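Local coordinates for protein acyl-CoA dehydrogenase (Thermus thermophilus, PDB 2Z1Q) that binds FAD and probably catalyses the 2,3-dehydrogenation of saturated acyl-CoA thioesters, passing the electrons to an acceptor, at residues R277-E280 with L281-Y285; G325-D328 with E329-G333; R500-G503 with G504-V508; S527-P530 with R531-E534. All blocks are in the same frame, centred on the assembly; numbering follows the deposited sequence.

Contact 1: R277-E280 with L281-Y285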
ATOM      1  N   ARG B 277      16.792  -3.311  -1.109  1.00 25.38           N
ATOM      2  CA  ARG B 277      17.141  -2.105  -1.847  1.00 27.52           C
ATOM      3  C   ARG B 277      16.347  -0.916  -1.336  1.00 27.24           C
ATOM      4  O   ARG B 277      16.900   0.164  -1.124  1.00 26.41           O
ATOM      5  CB  ARG B 277      16.867  -2.277  -3.341  1.00 31.61           C
ATOM      6  CG  ARG B 277      17.413  -3.551  -3.902  1.00 37.47           C
ATOM      7  CD  ARG B 277      18.906  -3.645  -3.655  1.00 42.10           C
ATOM      8  NE  ARG B 277      19.310  -5.027  -3.443  1.00 48.01           N
ATOM      9  CZ  ARG B 277      19.251  -5.976  -4.370  1.00 49.83           C
ATOM     10  NH1 ARG B 277      18.802  -5.696  -5.588  1.00 49.83           N
ATOM     11  NH2 ARG B 277      19.625  -7.211  -4.070  1.00 50.96           N
ATOM     12  N   ALA B 278      15.042  -1.115  -1.163  1.00 26.28           N
ATOM     13  CA  ALA B 278      14.183  -0.041  -0.676  1.00 25.36           C
ATOM     14  C   ALA B 278      14.662   0.390   0.709  1.00 26.30           C
ATOM     15  O   ALA B 278      14.571   1.568   1.065  1.00 25.66           O
ATOM     16  CB  ALA B 278      12.729  -0.512  -0.614  1.00 22.84           C
ATOM     17  N   LEU B 279      15.171  -0.571   1.482  1.00 27.15           N
ATOM     18  CA  LEU B 279      15.667  -0.269   2.823  1.00 27.50           C
ATOM     19  C   LEU B 279      16.949   0.561   2.735  1.00 27.45           C
ATOM     20  O   LEU B 279      17.112   1.523   3.480  1.00 28.21           O
ATOM     21  CB  LEU B 279      15.930  -1.563   3.611  1.00 28.11           C
ATOM     22  CG  LEU B 279      15.718  -1.557   5.139  1.00 29.66           C
ATOM     23  CD1 LEU B 279      16.352  -2.803   5.743  1.00 28.98           C
ATOM     24  CD2 LEU B 279      16.339  -0.336   5.769  1.00 30.25           C
ATOM     25  N   GLU B 280      17.849   0.200   1.819  1.00 28.25           N
ATOM     26  CA  GLU B 280      19.098   0.953   1.644  1.00 29.27           C
ATOM     27  C   GLU B 280      18.742   2.398   1.330  1.00 27.41           C
ATOM     28  O   GLU B 280      19.290   3.331   1.925  1.00 27.39           O
ATOM     29  CB  GLU B 280      19.935   0.378   0.490  1.00 31.33           C
ATOM     30  CG  GLU B 280      20.293  -1.086   0.653  1.00 38.70           C
ATOM     31  CD  GLU B 280      21.104  -1.631  -0.515  1.00 42.51           C
ATOM     32  OE1 GLU B 280      21.443  -2.836  -0.488  1.00 44.82           O
ATOM     33  OE2 GLU B 280      21.404  -0.859  -1.454  1.00 45.26           O
ATOM     34  N   LEU B 281      17.819   2.576   0.386  1.00 26.00           N
ATOM     35  CA  LEU B 281      17.377   3.908  -0.006  1.00 25.54           C
ATOM     36  C   LEU B 281      16.794   4.654   1.193  1.00 24.03           C
ATOM     37  O   LEU B 281      17.109   5.821   1.412  1.00 25.75           O
ATOM     38  CB  LEU B 281      16.316   3.847  -1.123  1.00 21.06           C
ATOM     39  CG  LEU B 281      16.736   3.377  -2.525  1.00 22.49           C
ATOM     40  CD1 LEU B 281      15.513   3.333  -3.438  1.00 20.33           C
ATOM     41  CD2 LEU B 281      17.779   4.314  -3.103  1.00 19.06           C
ATOM     42  N   SER B 282      15.945   3.975   1.961  1.00 22.71           N
ATOM     43  CA  SER B 282      15.306   4.590   3.125  1.00 24.12           C
ATOM     44  C   SER B 282      16.333   4.955   4.207  1.00 26.03           C
ATOM     45  O   SER B 282      16.290   6.057   4.767  1.00 24.93           O
ATOM     46  CB  SER B 282      14.261   3.644   3.724  1.00 22.09           C
ATOM     47  OG  SER B 282      13.235   3.348   2.799  1.00 26.61           O
ATOM     48  N   ALA B 283      17.249   4.028   4.489  1.00 26.14           N
ATOM     49  CA  ALA B 283      18.281   4.255   5.507  1.00 28.74           C
ATOM     50  C   ALA B 283      19.158   5.424   5.098  1.00 29.19           C
ATOM     51  O   ALA B 283      19.438   6.316   5.891  1.00 30.10           O
ATOM     52  CB  ALA B 283      19.137   3.010   5.675  1.00 27.49           C
ATOM     53  N   GLN B 284      19.590   5.408   3.845  1.00 30.87           N
ATOM     54  CA  GLN B 284      20.443   6.472   3.340  1.00 31.56           C
ATOM     55  C   GLN B 284      19.780   7.822   3.428  1.00 29.02           C
ATOM     56  O   GLN B 284      20.401   8.796   3.868  1.00 30.49           O
ATOM     57  CB  GLN B 284      20.841   6.183   1.898  1.00 33.41           C
ATOM     58  CG  GLN B 284      21.748   4.986   1.791  1.00 38.94           C
ATOM     59  CD  GLN B 284      21.909   4.498   0.373  1.00 41.16           C
ATOM     60  OE1 GLN B 284      22.801   3.707   0.089  1.00 43.06           O
ATOM     61  NE2 GLN B 284      21.038   4.957  -0.526  1.00 43.03           N
ATOM     62  N   TYR B 285      18.521   7.891   3.004  1.00 26.47           N
ATOM     63  CA  TYR B 285      17.793   9.146   3.042  1.00 23.77           C
ATOM     64  C   TYR B 285      17.569   9.585   4.493  1.00 24.31           C
ATOM     65  O   TYR B 285      17.664  10.778   4.796  1.00 22.99           O
ATOM     66  CB  TYR B 285      16.451   9.021   2.309  1.00 23.74           C
ATOM     67  CG  TYR B 285      15.765  10.345   2.091  1.00 22.61           C
ATOM     68  CD1 TYR B 285      16.235  11.248   1.133  1.00 23.79           C
ATOM     69  CD2 TYR B 285      14.683  10.723   2.877  1.00 25.56           C
ATOM     70  CE1 TYR B 285      15.641  12.497   0.966  1.00 24.01           C
ATOM     71  CE2 TYR B 285      14.079  11.982   2.724  1.00 26.48           C
ATOM     72  CZ  TYR B 285      14.564  12.858   1.765  1.00 25.75           C
ATOM     73  OH  TYR B 285      13.970  14.086   1.599  1.00 28.19           O
TER
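Leu281 hangs on Arg277 by the backbone, its N donating to Arg277 O at 3.0 Å in an almost straight bond (171° at the hydrogen). Its CG, which lies beside its own N with chi1 -69°, rests 3.5 Å from the same Arg277 O. One residue on, Ser282 grips Ala278 O twice: its N reaches that oxygen at 2.9 Å and its OG at 2.8 Å, the two donors coming from opposite faces of the carbonyl plane. The hydroxyl can do this because OG stands anti to its own carbonyl carbon (chi1 -61°) and is thus folded back along the helix. Ala283 N bonds to Leu279 O at 2.7 Å, and the methyl of Ala283 faces Leu279 across a looser gap, CB to CD2 being 4.4 Å; both side chains also pack on Val567 of helix 556-570. Gln284 N bonds to Glu280 O at 2.8 Å, and its extended side chain runs back past that carbonyl. Tyr285 stacks on His373 and touches FAD. The serine hydroxyl is therefore satisfied within its own helix, which lets this polar side chain sit buried against Ile372 of helix 348-372 near the cofactor.

Contact 2: G325-D328 with E329-G333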
ATOM      1  N   GLY B 325      16.625 -24.431   0.735  1.00 32.85           N
ATOM      2  CA  GLY B 325      17.582 -25.362   1.303  1.00 33.46           C
ATOM      3  C   GLY B 325      16.983 -26.753   1.387  1.00 33.39           C
ATOM      4  O   GLY B 325      17.675 -27.739   1.148  1.00 34.52           O
ATOM      5  N   LEU B 326      15.696 -26.840   1.722  1.00 33.99           N
ATOM      6  CA  LEU B 326      15.008 -28.130   1.815  1.00 34.00           C
ATOM      7  C   LEU B 326      14.892 -28.775   0.441  1.00 34.49           C
ATOM      8  O   LEU B 326      15.188 -29.960   0.266  1.00 35.86           O
ATOM      9  CB  LEU B 326      13.616 -27.952   2.418  1.00 33.48           C
ATOM     10  CG  LEU B 326      13.562 -27.629   3.916  1.00 35.48           C
ATOM     11  CD1 LEU B 326      12.174 -27.162   4.314  1.00 33.81           C
ATOM     12  CD2 LEU B 326      13.959 -28.864   4.708  1.00 34.07           C
ATOM     13  N   ILE B 327      14.462 -27.985  -0.535  1.00 33.73           N
ATOM     14  CA  ILE B 327      14.309 -28.476  -1.889  1.00 34.43           C
ATOM     15  C   ILE B 327      15.629 -29.056  -2.406  1.00 35.58           C
ATOM     16  O   ILE B 327      15.658 -30.152  -2.971  1.00 35.41           O
ATOM     17  CB  ILE B 327      13.843 -27.338  -2.825  1.00 32.07           C
ATOM     18  CG1 ILE B 327      12.454 -26.860  -2.390  1.00 30.61           C
ATOM     19  CG2 ILE B 327      13.831 -27.808  -4.261  1.00 27.89           C
ATOM     20  CD1 ILE B 327      11.997 -25.570  -3.057  1.00 28.52           C
ATOM     21  N   ASP B 328      16.716 -28.323  -2.207  1.00 35.76           N
ATOM     22  CA  ASP B 328      18.013 -28.782  -2.669  1.00 39.73           C
ATOM     23  C   ASP B 328      18.408 -30.147  -2.118  1.00 41.93           C
ATOM     24  O   ASP B 328      18.865 -31.007  -2.878  1.00 43.11           O
ATOM     25  CB  ASP B 328      19.083 -27.729  -2.359  1.00 38.70           C
ATOM     26  CG  ASP B 328      19.212 -26.698  -3.469  1.00 40.13           C
ATOM     27  OD1 ASP B 328      19.855 -25.648  -3.260  1.00 40.48           O
ATOM     28  OD2 ASP B 328      18.667 -26.953  -4.565  1.00 40.71           O
ATOM     29  N   GLU B 329      18.222 -30.359  -0.817  1.00 42.80           N
ATOM     30  CA  GLU B 329      18.561 -31.643  -0.211  1.00 44.41           C
ATOM     31  C   GLU B 329      17.705 -32.758  -0.800  1.00 43.55           C
ATOM     32  O   GLU B 329      18.198 -33.841  -1.101  1.00 43.63           O
ATOM     33  CB  GLU B 329      18.375 -31.599   1.306  1.00 44.99           C
ATOM     34  CG  GLU B 329      19.397 -30.744   2.039  1.00 48.49           C
ATOM     35  CD  GLU B 329      19.428 -31.029   3.532  1.00 50.58           C
ATOM     36  OE1 GLU B 329      20.152 -30.318   4.264  1.00 50.83           O
ATOM     37  OE2 GLU B 329      18.732 -31.971   3.971  1.00 51.01           O
ATOM     38  N   ALA B 330      16.418 -32.491  -0.965  1.00 43.05           N
ATOM     39  CA  ALA B 330      15.522 -33.494  -1.522  1.00 42.85           C
ATOM     40  C   ALA B 330      15.853 -33.757  -2.986  1.00 43.42           C
ATOM     41  O   ALA B 330      15.301 -34.666  -3.597  1.00 43.07           O
ATOM     42  CB  ALA B 330      14.078 -33.038  -1.382  1.00 41.22           C
ATOM     43  N   LEU B 331      16.761 -32.959  -3.541  1.00 44.12           N
ATOM     44  CA  LEU B 331      17.162 -33.105  -4.937  1.00 45.73           C
ATOM     45  C   LEU B 331      18.500 -33.829  -5.094  1.00 46.85           C
ATOM     46  O   LEU B 331      18.845 -34.280  -6.186  1.00 47.18           O
ATOM     47  CB  LEU B 331      17.224 -31.725  -5.612  1.00 44.25           C
ATOM     48  CG  LEU B 331      15.868 -31.094  -5.950  1.00 44.65           C
ATOM     49  CD1 LEU B 331      16.061 -29.695  -6.515  1.00 42.41           C
ATOM     50  CD2 LEU B 331      15.132 -31.980  -6.946  1.00 42.47           C
ATOM     51  N   LEU B 332      19.249 -33.941  -4.001  1.00 47.50           N
ATOM     52  CA  LEU B 332      20.540 -34.622  -4.045  1.00 48.42           C
ATOM     53  C   LEU B 332      20.387 -36.042  -4.579  1.00 49.47           C
ATOM     54  O   LEU B 332      19.434 -36.748  -4.237  1.00 49.10           O
ATOM     55  CB  LEU B 332      21.158 -34.681  -2.648  1.00 47.98           C
ATOM     56  CG  LEU B 332      21.497 -33.336  -2.005  1.00 47.72           C
ATOM     57  CD1 LEU B 332      21.941 -33.554  -0.567  1.00 46.97           C
ATOM     58  CD2 LEU B 332      22.584 -32.646  -2.810  1.00 45.91           C
ATOM     59  N   GLY B 333      21.329 -36.449  -5.426  1.00 50.83           N
ATOM     60  CA  GLY B 333      21.296 -37.793  -5.977  1.00 51.63           C
ATOM     61  C   GLY B 333      20.092 -38.051  -6.853  1.00 52.58           C
ATOM     62  O   GLY B 333      19.664 -39.198  -7.019  1.00 51.83           O
TER
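Asp328 O receives Leu331 N at 2.9 Å, a bond that spans three residues, is bent at the hydrogen (142°) and comes from above the carbonyl plane. Just before it the bonds span four residues: Ala330 N points at Leu326 O at 3.1 Å, and Glu329 N makes a weak bond to Gly325 O. Among the side chains, Ile327 and Leu331 lie alongside each other and point the same way, with Ile327 CG2 3.7 Å from Leu331 CD1. That methyl is available because CG2 of Ile327 stands anti to the backbone N, while CG1 takes the position beside it. Leu331 also leans over the backbone, its CG 3.1 Å from Ile327 O. The pair continues onto helix 337-345, Ile327 against Ile344 and Leu331 against Val340. With an alanine in place of Leu331, the methyl of Ile327 would probably lose its neighbour and a gap would be likely to open toward Val340. The carboxylate of Asp328, with OD2 4.3 Å from Leu331 CD1, reaches the N-terminal end of helix 90-99, OD1 accepting from Val91 N and OD2 more weakly from Lys90 N. Apolar packing toward one helix and a carboxylate bonded to the first amides of another together tie residues 325-331 to two other helices, and the negative charge probably gains from the dipole of helix 90-99.

Contact 3: R500-G503 with G504-V508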
ATOM      1  N   ARG B 500      19.483 -18.041  16.454  1.00 37.78           N
ATOM      2  CA  ARG B 500      20.238 -18.833  17.428  1.00 40.45           C
ATOM      3  C   ARG B 500      21.646 -19.143  16.927  1.00 40.82           C
ATOM      4  O   ARG B 500      22.610 -19.118  17.693  1.00 40.41           O
ATOM      5  CB  ARG B 500      19.491 -20.143  17.730  1.00 42.11           C
ATOM      6  CG  ARG B 500      18.180 -19.948  18.491  1.00 45.18           C
ATOM      7  CD  ARG B 500      18.432 -19.406  19.892  1.00 48.10           C
ATOM      8  NE  ARG B 500      17.378 -18.508  20.360  1.00 51.07           N
ATOM      9  CZ  ARG B 500      16.122 -18.871  20.602  1.00 51.94           C
ATOM     10  NH1 ARG B 500      15.244 -17.968  21.024  1.00 53.20           N
ATOM     11  NH2 ARG B 500      15.742 -20.129  20.431  1.00 52.54           N
ATOM     12  N   ARG B 501      21.754 -19.437  15.636  1.00 40.74           N
ATOM     13  CA  ARG B 501      23.043 -19.731  15.030  1.00 41.80           C
ATOM     14  C   ARG B 501      23.774 -18.441  14.720  1.00 43.50           C
ATOM     15  O   ARG B 501      24.946 -18.279  15.041  1.00 44.89           O
ATOM     16  CB  ARG B 501      22.836 -20.494  13.738  1.00 40.95           C
ATOM     17  CG  ARG B 501      22.083 -21.776  13.924  1.00 41.43           C
ATOM     18  CD  ARG B 501      21.801 -22.360  12.584  1.00 40.08           C
ATOM     19  NE  ARG B 501      23.029 -22.455  11.810  1.00 40.67           N
ATOM     20  CZ  ARG B 501      23.070 -22.736  10.514  1.00 39.24           C
ATOM     21  NH1 ARG B 501      24.237 -22.806   9.888  1.00 38.20           N
ATOM     22  NH2 ARG B 501      21.944 -22.940   9.844  1.00 36.89           N
ATOM     23  N   LEU B 502      23.055 -17.519  14.092  1.00 45.09           N
ATOM     24  CA  LEU B 502      23.604 -16.232  13.689  1.00 45.20           C
ATOM     25  C   LEU B 502      24.010 -15.359  14.871  1.00 43.90           C
ATOM     26  O   LEU B 502      25.138 -14.881  14.943  1.00 43.63           O
ATOM     27  CB  LEU B 502      22.573 -15.491  12.846  1.00 47.06           C
ATOM     28  CG  LEU B 502      23.075 -14.601  11.711  1.00 49.27           C
ATOM     29  CD1 LEU B 502      21.866 -14.034  10.982  1.00 50.21           C
ATOM     30  CD2 LEU B 502      23.964 -13.484  12.240  1.00 49.32           C
ATOM     31  N   GLY B 503      23.072 -15.147  15.786  1.00 43.39           N
ATOM     32  CA  GLY B 503      23.341 -14.322  16.949  1.00 42.47           C
ATOM     33  C   GLY B 503      23.387 -12.844  16.612  1.00 42.90           C
ATOM     34  O   GLY B 503      23.142 -12.433  15.474  1.00 42.77           O
ATOM     35  N   GLY B 504      23.701 -12.032  17.614  1.00 42.60           N
ATOM     36  CA  GLY B 504      23.784 -10.600  17.405  1.00 41.82           C
ATOM     37  C   GLY B 504      22.431  -9.929  17.315  1.00 41.06           C
ATOM     38  O   GLY B 504      21.568 -10.117  18.177  1.00 41.31           O
ATOM     39  N   LEU B 505      22.239  -9.139  16.265  1.00 40.22           N
ATOM     40  CA  LEU B 505      20.984  -8.427  16.073  1.00 39.11           C
ATOM     41  C   LEU B 505      19.885  -9.407  15.679  1.00 38.05           C
ATOM     42  O   LEU B 505      18.698  -9.151  15.915  1.00 38.04           O
ATOM     43  CB  LEU B 505      21.154  -7.352  14.998  1.00 39.87           C
ATOM     44  CG  LEU B 505      20.372  -6.034  15.108  1.00 40.96           C
ATOM     45  CD1 LEU B 505      18.887  -6.304  15.141  1.00 41.09           C
ATOM     46  CD2 LEU B 505      20.791  -5.287  16.358  1.00 41.50           C
ATOM     47  N   ALA B 506      20.274 -10.538  15.096  1.00 36.79           N
ATOM     48  CA  ALA B 506      19.307 -11.544  14.665  1.00 37.46           C
ATOM     49  C   ALA B 506      18.196 -11.809  15.697  1.00 37.12           C
ATOM     50  O   ALA B 506      17.014 -11.737  15.362  1.00 36.80           O
ATOM     51  CB  ALA B 506      20.014 -12.848  14.305  1.00 37.92           C
ATOM     52  N   PRO B 507      18.556 -12.115  16.958  1.00 35.96           N
ATOM     53  CA  PRO B 507      17.530 -12.374  17.975  1.00 34.52           C
ATOM     54  C   PRO B 507      16.521 -11.233  18.114  1.00 33.25           C
ATOM     55  O   PRO B 507      15.317 -11.459  18.262  1.00 31.89           O
ATOM     56  CB  PRO B 507      18.346 -12.567  19.256  1.00 34.66           C
ATOM     57  CG  PRO B 507      19.616 -13.159  18.752  1.00 34.33           C
ATOM     58  CD  PRO B 507      19.906 -12.342  17.512  1.00 35.32           C
ATOM     59  N   VAL B 508      17.022 -10.005  18.075  1.00 32.94           N
ATOM     60  CA  VAL B 508      16.179  -8.827  18.197  1.00 34.56           C
ATOM     61  C   VAL B 508      15.155  -8.762  17.058  1.00 34.78           C
ATOM     62  O   VAL B 508      13.981  -8.472  17.285  1.00 35.17           O
ATOM     63  CB  VAL B 508      17.042  -7.545  18.177  1.00 36.36           C
ATOM     64  CG1 VAL B 508      16.163  -6.303  18.274  1.00 35.48           C
ATOM     65  CG2 VAL B 508      18.051  -7.583  19.328  1.00 36.11           C
TER
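Gly503 and Ala506 share the polar link of this corner, a weak backbone bond from Ala506 N to Gly503 O, 3.5 Å long and bent to 142° at the hydrogen. The remaining contacts are van der Waals. In the apolar pair, the methyl of Ala506 lies over the end of the preceding helix, with Ala506 CB 4.0 Å from Leu502 CB and about as far from Leu502 CD1; the same methyl comes within 3.4 Å of Gly503 O. Pro507 lies against the turn, and both Ala506 and Pro507 pack back on Ala499 of helix 476-502. Conformation is the third element: Gly503 and Gly504 both have positive phi (74° and 76°), which favours glycine, and a CB on either would run into the adjoining peptide. Charged groups point elsewhere, Arg500 to Asp444 and Glu446, Arg501 to Asp27. A glycine of positive phi ending one helix, a second glycine, and a new helix following directly form a short two-glycine link between consecutive helices, here 476-502 and 505-528 of the helical C-terminal part of this acyl-CoA dehydrogenase.

Contact 4: S527-P530 with R531-E534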
ATOM      1  N   SER B 527     -11.285 -13.997  14.713  1.00 29.92           N
ATOM      2  CA  SER B 527     -12.140 -13.322  13.749  1.00 30.41           C
ATOM      3  C   SER B 527     -12.867 -14.319  12.852  1.00 29.44           C
ATOM      4  O   SER B 527     -13.792 -13.948  12.128  1.00 28.21           O
ATOM      5  CB  SER B 527     -11.322 -12.347  12.889  1.00 31.16           C
ATOM      6  OG  SER B 527     -10.449 -13.036  12.010  1.00 32.49           O
ATOM      7  N   VAL B 528     -12.450 -15.583  12.904  1.00 29.55           N
ATOM      8  CA  VAL B 528     -13.093 -16.618  12.095  1.00 30.47           C
ATOM      9  C   VAL B 528     -13.634 -17.780  12.913  1.00 31.88           C
ATOM     10  O   VAL B 528     -14.244 -18.697  12.366  1.00 33.09           O
ATOM     11  CB  VAL B 528     -12.136 -17.184  11.005  1.00 29.74           C
ATOM     12  CG1 VAL B 528     -11.723 -16.076  10.052  1.00 28.35           C
ATOM     13  CG2 VAL B 528     -10.918 -17.835  11.650  1.00 27.31           C
ATOM     14  N   LEU B 529     -13.427 -17.746  14.222  1.00 32.72           N
ATOM     15  CA  LEU B 529     -13.897 -18.818  15.089  1.00 34.22           C
ATOM     16  C   LEU B 529     -15.414 -18.797  15.323  1.00 33.62           C
ATOM     17  O   LEU B 529     -16.066 -19.844  15.291  1.00 33.33           O
ATOM     18  CB  LEU B 529     -13.131 -18.772  16.412  1.00 35.03           C
ATOM     19  CG  LEU B 529     -12.237 -19.979  16.731  1.00 37.12           C
ATOM     20  CD1 LEU B 529     -11.914 -20.807  15.490  1.00 39.64           C
ATOM     21  CD2 LEU B 529     -10.974 -19.461  17.372  1.00 37.36           C
ATOM     22  N   PRO B 530     -15.991 -17.610  15.557  1.00 32.35           N
ATOM     23  CA  PRO B 530     -17.438 -17.504  15.780  1.00 32.23           C
ATOM     24  C   PRO B 530     -18.198 -18.123  14.603  1.00 33.74           C
ATOM     25  O   PRO B 530     -19.400 -18.414  14.705  1.00 33.93           O
ATOM     26  CB  PRO B 530     -17.660 -15.994  15.879  1.00 32.79           C
ATOM     27  CG  PRO B 530     -16.360 -15.493  16.449  1.00 30.61           C
ATOM     28  CD  PRO B 530     -15.334 -16.296  15.689  1.00 32.31           C
ATOM     29  N   ARG B 531     -17.492 -18.335  13.491  1.00 32.61           N
ATOM     30  CA  ARG B 531     -18.083 -18.912  12.283  1.00 32.36           C
ATOM     31  C   ARG B 531     -18.136 -20.440  12.356  1.00 32.99           C
ATOM     32  O   ARG B 531     -18.942 -21.082  11.662  1.00 32.99           O
ATOM     33  CB  ARG B 531     -17.275 -18.491  11.048  1.00 31.96           C
ATOM     34  CG  ARG B 531     -17.768 -19.058   9.720  1.00 31.34           C
ATOM     35  CD  ARG B 531     -19.040 -18.379   9.229  1.00 31.85           C
ATOM     36  NE  ARG B 531     -19.346 -18.778   7.857  1.00 33.09           N
ATOM     37  CZ  ARG B 531     -20.231 -18.173   7.063  1.00 36.45           C
ATOM     38  NH1 ARG B 531     -20.921 -17.120   7.499  1.00 35.83           N
ATOM     39  NH2 ARG B 531     -20.411 -18.602   5.820  1.00 35.86           N
ATOM     40  N   LEU B 532     -17.285 -21.009  13.208  1.00 32.22           N
ATOM     41  CA  LEU B 532     -17.179 -22.454  13.384  1.00 34.83           C
ATOM     42  C   LEU B 532     -17.829 -22.979  14.672  1.00 35.45           C
ATOM     43  O   LEU B 532     -18.292 -24.115  14.716  1.00 35.32           O
ATOM     44  CB  LEU B 532     -15.705 -22.857  13.373  1.00 33.37           C
ATOM     45  CG  LEU B 532     -14.884 -22.260  12.226  1.00 34.58           C
ATOM     46  CD1 LEU B 532     -13.434 -22.711  12.314  1.00 33.24           C
ATOM     47  CD2 LEU B 532     -15.493 -22.691  10.909  1.00 34.79           C
ATOM     48  N   VAL B 533     -17.848 -22.155  15.714  1.00 36.75           N
ATOM     49  CA  VAL B 533     -18.427 -22.571  16.994  1.00 39.17           C
ATOM     50  C   VAL B 533     -19.380 -21.541  17.592  1.00 40.03           C
ATOM     51  O   VAL B 533     -19.278 -20.347  17.305  1.00 40.23           O
ATOM     52  CB  VAL B 533     -17.318 -22.864  18.041  1.00 39.55           C
ATOM     53  CG1 VAL B 533     -16.608 -24.165  17.701  1.00 38.37           C
ATOM     54  CG2 VAL B 533     -16.316 -21.717  18.079  1.00 37.65           C
ATOM     55  N   GLU B 534     -20.308 -22.012  18.420  1.00 40.96           N
ATOM     56  CA  GLU B 534     -21.266 -21.126  19.075  1.00 43.74           C
ATOM     57  C   GLU B 534     -21.616 -21.611  20.480  1.00 43.84           C
ATOM     58  O   GLU B 534     -21.186 -22.692  20.912  1.00 43.03           O
ATOM     59  CB  GLU B 534     -22.550 -21.015  18.256  1.00 46.29           C
ATOM     60  CG  GLU B 534     -23.251 -22.333  18.071  1.00 52.35           C
ATOM     61  CD  GLU B 534     -24.653 -22.168  17.536  1.00 55.87           C
ATOM     62  OE1 GLU B 534     -25.488 -21.554  18.237  1.00 56.68           O
ATOM     63  OE2 GLU B 534     -24.917 -22.650  16.412  1.00 57.28           O
TER
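The backbone from Leu529 to Val533 coils into a single turn, in which Leu529 O takes two donors: Val533 N at 2.9 Å, nearly in line with the carbonyl, and Leu532 N at 2.7 Å, from well above the carbonyl plane. A weak and less certain bond from Arg531 N to Val528 O precedes them. Leu529 and Leu532 cross obliquely at their ends, CD1 to CD1 4.0 Å, and both lie on Val460 of helix 445-468, where Leu532 also meets Leu463 and Tyr468. Leu532 sets its CG 3.6 Å from Val528 O, brought back over the turn because CG is anti to the carbonyl carbon (chi1 -48°). An asparagine in place of Leu532 would probably leave Leu529 CD1 without its partner and put a polar amide among Val460, Leu463 and Tyr468. Val533 lays CG2 3.4 Å from Leu529 O, on the same carbonyl that its N bonds. This turn is the connection between helix 505-528 and helix 535-547 in the helical C-terminal part of the chain. Arg531 packs CB 3.3 Å from Val528 O and then leads its side chain off, CG anti to the backbone N and the chain bent at chi2 (74°), to a salt bridge between NE and Glu475 OE2. The turn also meets the second subunit, where Val528 and Arg531 pack on Val557 and Pro530 on Gly554 of that neighbouring chain.

In the fold
All four contacts are local and follow one another along the chain, so none encloses or crosses another. Contact 1 lies near the end of helix 252-288, close to a bound FAD, and contact 2 lies toward the C-terminal end of the next helix, 300-331, with about 34 Å between their centres. Much later, contact 3 turns the chain from helix 476-502 into helix 505-528, and contact 4 forms the turn leaving that second helix toward 535-547; their centres are about 38 Å apart. Helix 556-570 links distant parts: it packs on contacts 1 and 3 within the same chain, while its copy in the second subunit meets contact 4.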